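Local coordinates for protein ribokinase, putative (Burkholderia thailandensis, PDB 3B1Q) that probably phosphorylates nucleosides as a kinase of the ribokinase (pfkB) family, binding inosine in one pocket and ADP in a neighbouring one, at residues V191-A196 with I219-H224; D247-G252 with Q287-Y292; D253-G258 with R274-M279. All blocks are in the same frame, centred on the assembly; numbering follows the deposited sequence.

Contact 1 of 3, residues V191-A196 with I219-H224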
ATOM      1  N   VAL A 191      14.505 -21.417  -1.003  1.00 15.20           N
ATOM      2  CA  VAL A 191      14.391 -20.154  -0.258  1.00 15.58           C
ATOM      3  C   VAL A 191      15.352 -19.148  -0.868  1.00 16.96           C
ATOM      4  O   VAL A 191      16.345 -19.564  -1.520  1.00 17.65           O
ATOM      5  CB  VAL A 191      14.769 -20.350   1.247  1.00 16.31           C
ATOM      6  CG1 VAL A 191      13.600 -21.072   2.001  1.00 16.79           C
ATOM      7  CG2 VAL A 191      16.165 -21.034   1.447  1.00 16.42           C
ATOM      8  N   ASN A 192      15.164 -17.849  -0.598  1.00 17.04           N
ATOM      9  CA  ASN A 192      16.284 -16.919  -0.877  1.00 18.23           C
ATOM     10  C   ASN A 192      17.306 -16.878   0.271  1.00 18.97           C
ATOM     11  O   ASN A 192      17.135 -17.546   1.320  1.00 17.98           O
ATOM     12  CB  ASN A 192      15.792 -15.515  -1.298  1.00 18.71           C
ATOM     13  CG  ASN A 192      15.099 -14.748  -0.132  1.00 20.38           C
ATOM     14  OD1 ASN A 192      15.473 -14.866   1.019  1.00 19.02           O
ATOM     15  ND2 ASN A 192      14.010 -13.996  -0.470  1.00 24.63           N
ATOM     16  N   ASP A 193      18.406 -16.157   0.074  1.00 18.70           N
ATOM     17  CA  ASP A 193      19.464 -16.208   1.096  1.00 20.56           C
ATOM     18  C   ASP A 193      19.051 -15.593   2.480  1.00 21.21           C
ATOM     19  O   ASP A 193      19.421 -16.108   3.534  1.00 22.60           O
ATOM     20  CB  ASP A 193      20.806 -15.707   0.538  1.00 22.81           C
ATOM     21  CG  ASP A 193      20.724 -14.321  -0.107  1.00 26.63           C
ATOM     22  OD1 ASP A 193      19.666 -13.688  -0.099  1.00 29.35           O
ATOM     23  OD2 ASP A 193      21.761 -13.855  -0.632  1.00 31.29           O
ATOM     24  N   TYR A 194      18.205 -14.568   2.442  1.00 20.98           N
ATOM     25  CA  TYR A 194      17.690 -13.965   3.670  1.00 22.74           C
ATOM     26  C   TYR A 194      16.791 -14.988   4.421  1.00 20.30           C
ATOM     27  O   TYR A 194      16.942 -15.217   5.649  1.00 22.06           O
ATOM     28  CB  TYR A 194      16.874 -12.719   3.280  1.00 23.92           C
ATOM     29  CG  TYR A 194      16.288 -12.030   4.490  1.00 33.29           C
ATOM     30  CD1 TYR A 194      14.915 -12.056   4.738  1.00 37.32           C
ATOM     31  CD2 TYR A 194      17.112 -11.356   5.379  1.00 39.55           C
ATOM     32  CE1 TYR A 194      14.385 -11.422   5.868  1.00 44.37           C
ATOM     33  CE2 TYR A 194      16.593 -10.744   6.507  1.00 46.53           C
ATOM     34  CZ  TYR A 194      15.223 -10.779   6.730  1.00 45.35           C
ATOM     35  OH  TYR A 194      14.711 -10.156   7.846  1.00 53.35           O
ATOM     36  N   GLU A 195      15.940 -15.664   3.652  1.00 18.74           N
ATOM     37  CA  GLU A 195      15.023 -16.667   4.162  1.00 17.39           C
ATOM     38  C   GLU A 195      15.781 -17.869   4.674  1.00 18.50           C
ATOM     39  O   GLU A 195      15.376 -18.431   5.677  1.00 17.84           O
ATOM     40  CB  GLU A 195      14.027 -17.124   3.102  1.00 16.57           C
ATOM     41  CG  GLU A 195      12.916 -16.102   2.846  1.00 18.48           C
ATOM     42  CD  GLU A 195      12.223 -16.291   1.482  1.00 22.98           C
ATOM     43  OE1 GLU A 195      12.607 -17.164   0.648  1.00 20.45           O
ATOM     44  OE2 GLU A 195      11.242 -15.544   1.250  1.00 20.99           O
ATOM     45  N   ALA A 196      16.869 -18.263   4.000  1.00 18.02           N
ATOM     46  CA  ALA A 196      17.694 -19.391   4.523  1.00 18.03           C
ATOM     47  C   ALA A 196      18.173 -19.095   5.957  1.00 19.48           C
ATOM     48  O   ALA A 196      18.164 -19.961   6.823  1.00 18.88           O
ATOM     49  CB  ALA A 196      18.932 -19.688   3.606  1.00 18.42           C
ATOM     50  N   ILE A 219      19.144 -22.349  -2.544  1.00 15.59           N
ATOM     51  CA  ILE A 219      19.178 -20.994  -1.965  1.00 16.40           C
ATOM     52  C   ILE A 219      19.495 -20.021  -3.100  1.00 16.12           C
ATOM     53  O   ILE A 219      20.607 -20.051  -3.673  1.00 17.39           O
ATOM     54  CB  ILE A 219      20.230 -20.861  -0.846  1.00 17.90           C
ATOM     55  CG1 ILE A 219      20.031 -21.915   0.307  1.00 16.93           C
ATOM     56  CG2 ILE A 219      20.296 -19.390  -0.301  1.00 19.47           C
ATOM     57  CD1 ILE A 219      21.273 -22.091   1.253  1.00 18.95           C
ATOM     58  N   THR A 220      18.541 -19.151  -3.372  1.00 16.27           N
ATOM     59  CA  THR A 220      18.770 -18.090  -4.367  1.00 17.26           C
ATOM     60  C   THR A 220      19.488 -16.893  -3.741  1.00 19.43           C
ATOM     61  O   THR A 220      19.255 -16.540  -2.555  1.00 18.24           O
ATOM     62  CB  THR A 220      17.470 -17.644  -5.041  1.00 16.79           C
ATOM     63  OG1 THR A 220      16.588 -17.054  -4.081  1.00 18.05           O
ATOM     64  CG2 THR A 220      16.679 -18.818  -5.649  1.00 15.81           C
ATOM     65  N   ARG A 221      20.326 -16.234  -4.552  1.00 19.18           N
ATOM     66  CA  ARG A 221      21.196 -15.150  -4.113  1.00 22.20           C
ATOM     67  C   ARG A 221      21.052 -13.924  -5.024  1.00 23.77           C
ATOM     68  O   ARG A 221      21.981 -13.164  -5.192  1.00 26.58           O
ATOM     69  CB  ARG A 221      22.658 -15.616  -3.990  1.00 22.16           C
ATOM     70  CG  ARG A 221      22.800 -16.857  -3.011  1.00 22.33           C
ATOM     71  CD  ARG A 221      24.240 -17.274  -2.796  1.00 24.36           C
ATOM     72  NE  ARG A 221      24.332 -18.509  -2.005  1.00 27.81           N
ATOM     73  CZ  ARG A 221      24.212 -18.594  -0.679  1.00 30.22           C
ATOM     74  NH1 ARG A 221      23.948 -17.521   0.064  1.00 32.43           N
ATOM     75  NH2 ARG A 221      24.338 -19.765  -0.076  1.00 29.13           N
ATOM     76  N   GLY A 222      19.859 -13.729  -5.567  1.00 24.62           N
ATOM     77  CA  GLY A 222      19.579 -12.509  -6.324  1.00 27.88           C
ATOM     78  C   GLY A 222      20.471 -12.472  -7.545  1.00 29.26           C
ATOM     79  O   GLY A 222      20.592 -13.470  -8.244  1.00 29.27           O
ATOM     80  N   GLU A 223      21.164 -11.354  -7.739  1.00 31.51           N
ATOM     81  CA  GLU A 223      21.991 -11.138  -8.930  1.00 32.16           C
ATOM     82  C   GLU A 223      23.301 -11.923  -8.826  1.00 32.20           C
ATOM     83  O   GLU A 223      24.103 -11.903  -9.743  1.00 33.29           O
ATOM     84  CB  GLU A 223      22.329  -9.639  -9.085  1.00 34.25           C
ATOM     85  CG  GLU A 223      23.141  -9.089  -7.928  1.00 36.82           C
ATOM     86  CD  GLU A 223      23.525  -7.628  -8.120  1.00 44.66           C
ATOM     87  OE1 GLU A 223      24.308  -7.125  -7.296  1.00 49.60           O
ATOM     88  OE2 GLU A 223      23.086  -6.987  -9.097  1.00 46.88           O
ATOM     89  N   HIS A 224      23.512 -12.611  -7.703  1.00 31.61           N
ATOM     90  CA  HIS A 224      24.703 -13.427  -7.490  1.00 31.98           C
ATOM     91  C   HIS A 224      24.474 -14.926  -7.733  1.00 31.22           C
ATOM     92  O   HIS A 224      25.352 -15.730  -7.431  1.00 34.37           O
ATOM     93  CB  HIS A 224      25.262 -13.222  -6.083  1.00 33.50           C
ATOM     94  CG  HIS A 224      25.717 -11.818  -5.814  1.00 39.44           C
ATOM     95  ND1 HIS A 224      26.891 -11.297  -6.326  1.00 45.19           N
ATOM     96  CD2 HIS A 224      25.152 -10.824  -5.086  1.00 43.55           C
ATOM     97  CE1 HIS A 224      27.018 -10.040  -5.939  1.00 44.95           C
ATOM     98  NE2 HIS A 224      25.974  -9.729  -5.188  1.00 44.76           N
TER
HETATM   99  O   HOH W   1      23.995 -14.707  -0.420  1.00 35.27           O
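Strands 188-192 and 216-220 run parallel where Val191 pairs with Ile219 and Asn192 with Thr220, and Thr220 N donates to Val191 O at 2.9 Å. One residue on, Asp193 N reaches Thr220 O with a bent, weak bond (118° at the hydrogen), since the chain is already turning into helix 193-203. On one face of the sheet Val191 and Ile219 lie side by side, Val191 CG2 to Ile219 CG1 at 4.1 Å, and the CD1 end of Ile219 meets Ala196 CB. Ile219 CG2, anti to its own nitrogen, turns instead to Asp193 CA and lies under the centre of the Arg221 guanidinium. On the other face Thr220 OG1 sits 3.2 Å from Asn192 CA. The Asn192 amide bends away from Thr220 to cap the helix: its OD1 takes Glu195 N nearly end-on at 2.8 Å, while Glu195 OE1 takes Asn192 N in return, a capping box. Arg221 NH1 donates to water 1, which also lies near Asp193 OD2, an approach too short to trust in detail; Asp193 OD2 and Arg221 NH1 themselves stay 4.3 Å apart. Arg221 NE is tied to Thr227. The pairing and the capping box probably steady Asn192 and Thr220, which bind nucleotide together with Arg221 and Gly222 of the following loop.

Contact 2 of 3, residues D247-G252 with Q287-Y292. With ACT (acetate ion), chain J; ACT (acetate ion), chain H.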
ATOM      1  N   ASP A 247      12.150  -4.935 -13.190  1.00 18.71           N
ATOM      2  CA  ASP A 247      11.264  -5.255 -12.044  1.00 17.56           C
ATOM      3  C   ASP A 247      11.605  -6.601 -11.448  1.00 16.16           C
ATOM      4  O   ASP A 247      11.503  -7.617 -12.113  1.00 15.92           O
ATOM      5  CB  ASP A 247       9.765  -5.224 -12.522  1.00 16.55           C
ATOM      6  CG  ASP A 247       8.747  -5.568 -11.396  1.00 22.15           C
ATOM      7  OD1 ASP A 247       9.088  -5.434 -10.199  1.00 19.75           O
ATOM      8  OD2 ASP A 247       7.579  -5.831 -11.724  1.00 22.94           O
ATOM      9  N   PRO A 248      12.010  -6.656 -10.162  1.00 17.28           N
ATOM     10  CA  PRO A 248      12.299  -7.995  -9.615  1.00 17.38           C
ATOM     11  C   PRO A 248      11.085  -8.846  -9.253  1.00 15.59           C
ATOM     12  O   PRO A 248      11.261 -10.053  -8.984  1.00 16.58           O
ATOM     13  CB  PRO A 248      13.058  -7.682  -8.301  1.00 19.71           C
ATOM     14  CG  PRO A 248      12.553  -6.353  -7.900  1.00 20.36           C
ATOM     15  CD  PRO A 248      12.284  -5.555  -9.207  1.00 19.37           C
ATOM     16  N   THR A 249       9.879  -8.256  -9.308  1.00 17.02           N
ATOM     17  CA  THR A 249       8.687  -8.986  -8.858  1.00 15.08           C
ATOM     18  C   THR A 249       8.438 -10.256  -9.643  1.00 14.51           C
ATOM     19  O   THR A 249       8.196 -10.190 -10.841  1.00 15.87           O
ATOM     20  CB  THR A 249       7.393  -8.143  -8.953  1.00 15.06           C
ATOM     21  OG1 THR A 249       7.601  -6.835  -8.405  1.00 16.90           O
ATOM     22  CG2 THR A 249       6.193  -8.907  -8.313  1.00 16.11           C
ATOM     23  N   GLY A 250       8.502 -11.382  -8.949  1.00 13.24           N
ATOM     24  CA  GLY A 250       8.302 -12.693  -9.601  1.00 12.73           C
ATOM     25  C   GLY A 250       9.573 -13.390 -10.072  1.00 13.11           C
ATOM     26  O   GLY A 250       9.477 -14.473 -10.659  1.00 13.08           O
ATOM     27  N   CYS A 251      10.734 -12.768  -9.898  1.00 14.20           N
ATOM     28  CA  CYS A 251      12.006 -13.435 -10.239  1.00 14.21           C
ATOM     29  C   CYS A 251      12.162 -14.811  -9.578  1.00 13.54           C
ATOM     30  O   CYS A 251      12.493 -15.773 -10.252  1.00 14.73           O
ATOM     31  CB  CYS A 251      13.220 -12.559  -9.876  1.00 14.07           C
ATOM     32  SG  CYS A 251      13.507 -11.309 -11.122  1.00 18.21           S
ATOM     33  N   GLY A 252      11.914 -14.904  -8.281  1.00 14.77           N
ATOM     34  CA  GLY A 252      11.992 -16.201  -7.584  1.00 13.97           C
ATOM     35  C   GLY A 252      11.037 -17.248  -8.144  1.00 14.32           C
ATOM     36  O   GLY A 252      11.372 -18.424  -8.253  1.00 12.68           O
ATOM     37  N   GLN A 287       8.252  -5.939 -16.758  1.00 17.38           N
ATOM     38  CA  GLN A 287       7.318  -5.529 -15.659  1.00 18.31           C
ATOM     39  C   GLN A 287       6.410  -6.613 -15.135  1.00 18.79           C
ATOM     40  O   GLN A 287       5.741  -7.338 -15.893  1.00 18.34           O
ATOM     41  CB  GLN A 287       6.378  -4.373 -16.085  1.00 18.36           C
ATOM     42  CG  GLN A 287       7.039  -3.100 -16.437  1.00 23.79           C
ATOM     43  CD  GLN A 287       7.618  -2.324 -15.203  1.00 20.19           C
ATOM     44  OE1 GLN A 287       8.178  -1.237 -15.381  1.00 33.51           O
ATOM     45  NE2 GLN A 287       7.449  -2.854 -14.017  1.00 24.64           N
ATOM     46  N   GLY A 288       6.299  -6.729 -13.811  1.00 17.02           N
ATOM     47  CA  GLY A 288       5.406  -7.720 -13.288  1.00 16.04           C
ATOM     48  C   GLY A 288       5.925  -9.156 -13.393  1.00 15.45           C
ATOM     49  O   GLY A 288       6.991  -9.430 -13.960  1.00 16.31           O
ATOM     50  N   PRO A 289       5.222 -10.083 -12.778  1.00 14.17           N
ATOM     51  CA  PRO A 289       5.769 -11.417 -12.775  1.00 13.63           C
ATOM     52  C   PRO A 289       5.616 -12.205 -14.064  1.00 12.40           C
ATOM     53  O   PRO A 289       6.360 -13.177 -14.223  1.00 12.77           O
ATOM     54  CB  PRO A 289       4.991 -12.161 -11.664  1.00 14.64           C
ATOM     55  CG  PRO A 289       4.227 -11.101 -10.967  1.00 17.88           C
ATOM     56  CD  PRO A 289       4.100  -9.888 -11.843  1.00 16.38           C
ATOM     57  N   GLN A 290       4.657 -11.867 -14.918  1.00 11.04           N
ATOM     58  CA  GLN A 290       4.364 -12.799 -16.069  1.00 13.24           C
ATOM     59  C   GLN A 290       4.366 -12.148 -17.441  1.00 15.56           C
ATOM     60  O   GLN A 290       3.828 -12.740 -18.398  1.00 17.69           O
ATOM     61  CB  GLN A 290       2.991 -13.520 -15.935  1.00 11.29           C
ATOM     62  CG  GLN A 290       2.827 -14.319 -14.601  1.00 11.82           C
ATOM     63  CD  GLN A 290       1.407 -14.851 -14.398  1.00 16.02           C
ATOM     64  OE1 GLN A 290       0.664 -15.030 -15.370  1.00 15.26           O
ATOM     65  NE2 GLN A 290       1.002 -15.017 -13.120  1.00 10.66           N
ATOM     66  N   THR A 291       4.972 -10.985 -17.605  1.00 15.24           N
ATOM     67  CA  THR A 291       4.956 -10.377 -18.924  1.00 14.46           C
ATOM     68  C   THR A 291       6.103 -10.836 -19.789  1.00 15.64           C
ATOM     69  O   THR A 291       6.028 -10.734 -21.058  1.00 15.13           O
ATOM     70  CB  THR A 291       4.901  -8.834 -18.854  1.00 17.54           C
ATOM     71  OG1 THR A 291       6.044  -8.363 -18.152  1.00 17.49           O
ATOM     72  CG2 THR A 291       3.611  -8.367 -18.111  1.00 18.28           C
ATOM     73  N   TYR A 292       7.163 -11.343 -19.149  1.00 13.55           N
ATOM     74  CA  TYR A 292       8.262 -11.949 -19.927  1.00 13.68           C
ATOM     75  C   TYR A 292       7.654 -13.123 -20.734  1.00 14.02           C
ATOM     76  O   TYR A 292       6.715 -13.772 -20.223  1.00 14.26           O
ATOM     77  CB  TYR A 292       9.467 -12.362 -19.080  1.00 13.45           C
ATOM     78  CG  TYR A 292       9.273 -13.619 -18.248  1.00 13.88           C
ATOM     79  CD1 TYR A 292       8.241 -13.704 -17.280  1.00 13.52           C
ATOM     80  CD2 TYR A 292      10.140 -14.704 -18.441  1.00 14.80           C
ATOM     81  CE1 TYR A 292       8.080 -14.854 -16.508  1.00 11.80           C
ATOM     82  CE2 TYR A 292       9.997 -15.873 -17.682  1.00 14.28           C
ATOM     83  CZ  TYR A 292       8.962 -15.918 -16.720  1.00 13.03           C
ATOM     84  OH  TYR A 292       8.845 -17.073 -16.003  1.00 12.19           O
TER
HETATM   85  C   ACT J 329      10.781 -11.613  -6.280  1.00 23.90           C
HETATM   86  O   ACT J 329      11.575 -12.540  -6.695  1.00 23.01           O
HETATM   87  OXT ACT J 329       9.483 -11.710  -6.346  1.00 22.33           O
HETATM   88  CH3 ACT J 329      11.448 -10.417  -5.652  1.00 23.91           C
HETATM   89  C   ACT H 327       7.062  -5.847 -20.323  1.00 23.36           C
HETATM   90  O   ACT H 327       8.030  -5.459 -19.597  1.00 23.18           O
HETATM   91  OXT ACT H 327       7.258  -6.737 -21.211  1.00 20.73           O
HETATM   92  CH3 ACT H 327       5.704  -5.239 -20.107  1.00 24.00           C
HETATM   93  O   HOH W   2       7.232 -14.819 -12.274  1.00 14.58           O
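With CG anti to the backbone N (chi1 179°), the Asp247 carboxylate swings across to the loop at Gly288, and the bend of Gln287 at chi2 (-73°) brings its NE2 back to within 3.6 Å of Asp247 CB. The two carboxylate oxygens divide the work. Asp247 OD2 receives Gly288 N through its anti lone pair at 2.6 Å, a short bond, while OD1 takes Thr249 N from above the carboxylate plane, closing an Asx turn. Further along, Thr249 CG2 lies alongside Pro289 CG at 4.0 Å, and Pro289 CA offers a CH contact to Thr249 O. Gly250 then fits flush against the proline, its CA 3.9 Å from Pro289 CB, and water 2 donates to both Gly250 O and Pro289 O. At the start of helix 251-264, Gly250 N and Gly252 N hold the two oxygens of one acetate, probably from the crystallisation liquor, whose place is consistent with the anion hole of the pfkB family. Strand 10-17 packs on Asp247 and Thr249, strand 42-47 on Gln287 and Pro289, and helix 49-59 closes over Pro289 and Tyr292, while Lys283 of helix 269-284 bonds the carbonyls of Asp247 and Gly288.

Contact 3 of 3, residues D253-G258 with R274-M279. With NOS (inosine), chain G.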
ATOM      1  N   ASP A 253       9.809 -16.818  -8.514  1.00 12.78           N
ATOM      2  CA  ASP A 253       8.893 -17.756  -9.085  1.00 12.23           C
ATOM      3  C   ASP A 253       9.269 -18.260 -10.462  1.00 11.48           C
ATOM      4  O   ASP A 253       9.056 -19.432 -10.768  1.00 11.69           O
ATOM      5  CB  ASP A 253       7.471 -17.117  -9.108  1.00 12.83           C
ATOM      6  CG  ASP A 253       6.936 -16.852  -7.704  1.00 13.78           C
ATOM      7  OD1 ASP A 253       7.395 -17.543  -6.753  1.00 15.96           O
ATOM      8  OD2 ASP A 253       6.091 -15.929  -7.516  1.00 16.72           O
ATOM      9  N   ALA A 254       9.798 -17.374 -11.310  1.00 11.67           N
ATOM     10  CA  ALA A 254      10.341 -17.858 -12.563  1.00 11.45           C
ATOM     11  C   ALA A 254      11.438 -18.880 -12.355  1.00 11.56           C
ATOM     12  O   ALA A 254      11.508 -19.911 -13.040  1.00 10.77           O
ATOM     13  CB  ALA A 254      10.901 -16.667 -13.424  1.00 10.67           C
ATOM     14  N   PHE A 255      12.356 -18.571 -11.420  1.00 11.47           N
ATOM     15  CA  PHE A 255      13.417 -19.506 -11.056  1.00 13.35           C
ATOM     16  C   PHE A 255      12.801 -20.876 -10.648  1.00 13.61           C
ATOM     17  O   PHE A 255      13.246 -21.930 -11.105  1.00 14.00           O
ATOM     18  CB  PHE A 255      14.241 -18.853  -9.926  1.00 12.13           C
ATOM     19  CG  PHE A 255      15.409 -19.703  -9.434  1.00 13.71           C
ATOM     20  CD1 PHE A 255      16.705 -19.394  -9.826  1.00 15.11           C
ATOM     21  CD2 PHE A 255      15.173 -20.768  -8.532  1.00 17.02           C
ATOM     22  CE1 PHE A 255      17.797 -20.164  -9.387  1.00 14.39           C
ATOM     23  CE2 PHE A 255      16.245 -21.555  -8.087  1.00 15.94           C
ATOM     24  CZ  PHE A 255      17.538 -21.259  -8.490  1.00 14.66           C
ATOM     25  N   ARG A 256      11.761 -20.850  -9.802  1.00 13.02           N
ATOM     26  CA  ARG A 256      11.112 -22.090  -9.355  1.00 14.26           C
ATOM     27  C   ARG A 256      10.497 -22.891 -10.492  1.00 12.89           C
ATOM     28  O   ARG A 256      10.568 -24.132 -10.495  1.00 12.71           O
ATOM     29  CB  ARG A 256      10.107 -21.799  -8.255  1.00 14.97           C
ATOM     30  CG  ARG A 256      10.854 -21.445  -7.002  1.00 17.12           C
ATOM     31  CD  ARG A 256       9.998 -20.610  -6.122  1.00 20.78           C
ATOM     32  NE  ARG A 256      10.607 -20.368  -4.802  1.00 21.76           N
ATOM     33  CZ  ARG A 256      11.699 -19.627  -4.554  1.00 20.63           C
ATOM     34  NH1 ARG A 256      12.389 -19.009  -5.540  1.00 16.80           N
ATOM     35  NH2 ARG A 256      12.071 -19.453  -3.278  1.00 19.46           N
ATOM     36  N   GLY A 257       9.933 -22.181 -11.460  1.00 13.44           N
ATOM     37  CA  GLY A 257       9.406 -22.864 -12.664  1.00 13.48           C
ATOM     38  C   GLY A 257      10.506 -23.628 -13.393  1.00 13.87           C
ATOM     39  O   GLY A 257      10.304 -24.738 -13.855  1.00 13.80           O
ATOM     40  N   GLY A 258      11.667 -22.981 -13.580  1.00 14.88           N
ATOM     41  CA  GLY A 258      12.806 -23.621 -14.233  1.00 15.92           C
ATOM     42  C   GLY A 258      13.297 -24.792 -13.432  1.00 16.60           C
ATOM     43  O   GLY A 258      13.515 -25.872 -13.973  1.00 17.21           O
ATOM     44  N   ARG A 274      20.992 -23.886 -13.455  1.00 17.18           N
ATOM     45  CA  ARG A 274      21.255 -22.915 -14.530  1.00 16.58           C
ATOM     46  C   ARG A 274      19.967 -22.556 -15.277  1.00 16.70           C
ATOM     47  O   ARG A 274      19.762 -21.402 -15.630  1.00 16.22           O
ATOM     48  CB  ARG A 274      22.318 -23.469 -15.479  1.00 18.03           C
ATOM     49  CG  ARG A 274      23.698 -23.360 -14.862  1.00 18.96           C
ATOM     50  CD  ARG A 274      24.686 -24.159 -15.644  1.00 17.38           C
ATOM     51  NE  ARG A 274      26.087 -23.899 -15.238  1.00 22.64           N
ATOM     52  CZ  ARG A 274      26.615 -24.298 -14.090  1.00 22.72           C
ATOM     53  NH1 ARG A 274      25.914 -25.006 -13.221  1.00 22.89           N
ATOM     54  NH2 ARG A 274      27.921 -24.057 -13.824  1.00 25.53           N
ATOM     55  N   LEU A 275      19.115 -23.534 -15.547  1.00 14.81           N
ATOM     56  CA  LEU A 275      17.857 -23.196 -16.214  1.00 15.14           C
ATOM     57  C   LEU A 275      17.020 -22.242 -15.359  1.00 14.99           C
ATOM     58  O   LEU A 275      16.468 -21.252 -15.832  1.00 16.23           O
ATOM     59  CB  LEU A 275      17.083 -24.487 -16.521  1.00 14.46           C
ATOM     60  CG  LEU A 275      15.692 -24.189 -17.091  1.00 15.30           C
ATOM     61  CD1 LEU A 275      15.865 -23.404 -18.442  1.00 17.00           C
ATOM     62  CD2 LEU A 275      15.005 -25.502 -17.351  1.00 17.53           C
ATOM     63  N   ALA A 276      16.927 -22.568 -14.078  1.00 14.62           N
ATOM     64  CA  ALA A 276      16.224 -21.695 -13.126  1.00 13.56           C
ATOM     65  C   ALA A 276      16.818 -20.255 -13.117  1.00 13.53           C
ATOM     66  O   ALA A 276      16.069 -19.262 -13.111  1.00 14.21           O
ATOM     67  CB  ALA A 276      16.307 -22.347 -11.716  1.00 12.75           C
ATOM     68  N   SER A 277      18.148 -20.178 -13.046  1.00 14.91           N
ATOM     69  CA  SER A 277      18.859 -18.917 -13.046  1.00 16.74           C
ATOM     70  C   SER A 277      18.540 -18.122 -14.334  1.00 16.87           C
ATOM     71  O   SER A 277      18.321 -16.905 -14.292  1.00 16.94           O
ATOM     72  CB  SER A 277      20.384 -19.207 -12.847  1.00 18.93           C
ATOM     73  OG  SER A 277      21.073 -18.020 -12.969  1.00 23.80           O
ATOM     74  N   LEU A 278      18.478 -18.815 -15.450  1.00 15.24           N
ATOM     75  CA  LEU A 278      18.136 -18.170 -16.736  1.00 15.99           C
ATOM     76  C   LEU A 278      16.727 -17.619 -16.702  1.00 15.27           C
ATOM     77  O   LEU A 278      16.487 -16.479 -17.158  1.00 14.22           O
ATOM     78  CB  LEU A 278      18.332 -19.182 -17.894  1.00 15.97           C
ATOM     79  CG  LEU A 278      17.902 -18.747 -19.293  1.00 16.43           C
ATOM     80  CD1 LEU A 278      18.684 -17.469 -19.737  1.00 17.28           C
ATOM     81  CD2 LEU A 278      18.152 -19.885 -20.316  1.00 17.68           C
ATOM     82  N   MET A 279      15.779 -18.423 -16.221  1.00 14.15           N
ATOM     83  CA  MET A 279      14.392 -17.918 -16.146  1.00 13.48           C
ATOM     84  C   MET A 279      14.303 -16.658 -15.316  1.00 14.81           C
ATOM     85  O   MET A 279      13.549 -15.731 -15.662  1.00 13.77           O
ATOM     86  CB  MET A 279      13.402 -18.976 -15.576  1.00 14.71           C
ATOM     87  CG  MET A 279      13.290 -20.254 -16.458  1.00 15.02           C
ATOM     88  SD  MET A 279      12.570 -19.904 -18.086  1.00 16.27           S
ATOM     89  CE  MET A 279      10.851 -19.806 -17.595  1.00 15.06           C
TER
HETATM   90  N9  NOS G 401       2.783 -12.625  -2.641  1.00 13.61           N
HETATM   91  C4  NOS G 401       2.291 -13.476  -1.748  1.00 12.69           C
HETATM   92  N3  NOS G 401       1.674 -14.689  -1.816  1.00 13.15           N
HETATM   93  C2  NOS G 401       1.290 -15.327  -0.700  1.00 13.14           C
HETATM   94  N1  NOS G 401       1.485 -14.786   0.523  1.00 14.80           N
HETATM   95  C6  NOS G 401       2.060 -13.565   0.690  1.00 16.81           C
HETATM   96  O6  NOS G 401       2.240 -13.023   1.887  1.00 17.44           O
HETATM   97  C5  NOS G 401       2.521 -12.814  -0.460  1.00 13.47           C
HETATM   98  N7  NOS G 401       3.152 -11.655  -0.697  1.00 14.01           N
HETATM   99  C8  NOS G 401       3.303 -11.551  -2.034  1.00 14.95           C
HETATM  100  C5' NOS G 401       5.990 -12.988  -6.028  1.00 14.35           C
HETATM  101  O5' NOS G 401       6.577 -14.280  -5.680  1.00 17.63           O
HETATM  102  C4' NOS G 401       4.490 -13.145  -5.737  1.00 13.50           C
HETATM  103  O4' NOS G 401       4.203 -13.240  -4.296  1.00 15.86           O
HETATM  104  C1' NOS G 401       2.822 -12.947  -4.098  1.00 16.39           C
HETATM  105  C2' NOS G 401       2.599 -11.776  -5.040  1.00 14.80           C
HETATM  106  O2' NOS G 401       1.229 -11.851  -5.440  1.00 14.46           O
HETATM  107  C3' NOS G 401       3.634 -11.933  -6.135  1.00 14.00           C
HETATM  108  O3' NOS G 401       3.073 -12.057  -7.457  1.00 13.96           O
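Two near-antiparallel helices of the ribokinase-type alpha/beta fold, 251-264 and 269-284, pack here as a helical hairpin. The short segments run at 148° to each other and approach to 7.0 Å between axes, a closeness that small residues allow. Gly258, with no side chain, lets the backbones meet: its CA is only 4.1 Å from Ala276 CA. One turn earlier, Ala254 CB faces Met279 CB, and Ala254 O comes to 3.3 Å from the same Met279 CB. A chi1 of -62° sets Met279 CG beside Gly258 CA; the bends at chi2 and chi3 curl the rest of the chain, and the side chain also packs on Ala56 and Leu59 of helix 49-59. Leu275 sends CD2 to Gly258 O at the other end of the seam.

Phe255 carries the aromatic part. Its first torsion, near 180°, swings the ring away from the backbone N and toward the second helix, and Ile218 and Thr220 of strand 216-220 also touch it. Phe255 CA directs a CH contact to Ala276 O. No hydrogen bond crosses between the segments; the polar side chains turn away from this seam to partners elsewhere. Ser277, part of the ADP site, has its OG bonded to Pro238 O, and Arg256 makes a salt bridge with Asp166. Asp253, which takes no part in the seam, accepts from inosine O5' through OD2 at 2.5 Å, consistent with the catalytic aspartate of pfkB kinases; Asn52 ND2 also bonds Asp253 OD2. The methyl of Ala276 stands almost exactly over the Phe255 ring, CB 3.3 Å from the centroid and 5° off its normal.

How the contacts relate
Contact 3 is wholly buried, and contact 2 nearly so, whereas contact 1 is partly buried at the ends of two strands of the large sheet. Contacts 2 and 3 share helix 251-264: contact 2 lies at its N-terminal approach, contact 3 along its first turns, and Tyr292 OH of contact 2 packs on Ala254 CB. Contact 1 adjoins contact 3 where Thr220 CG2 meets Phe255 CE2 at 3.7 Å, and it does not touch contact 2. The chemistry follows position: backbone pairing, capping and a charge pair with a water near both in contact 1, a carboxylate and glycine loops in contact 2, apolar close packing without hydrogen bonds in contact 3.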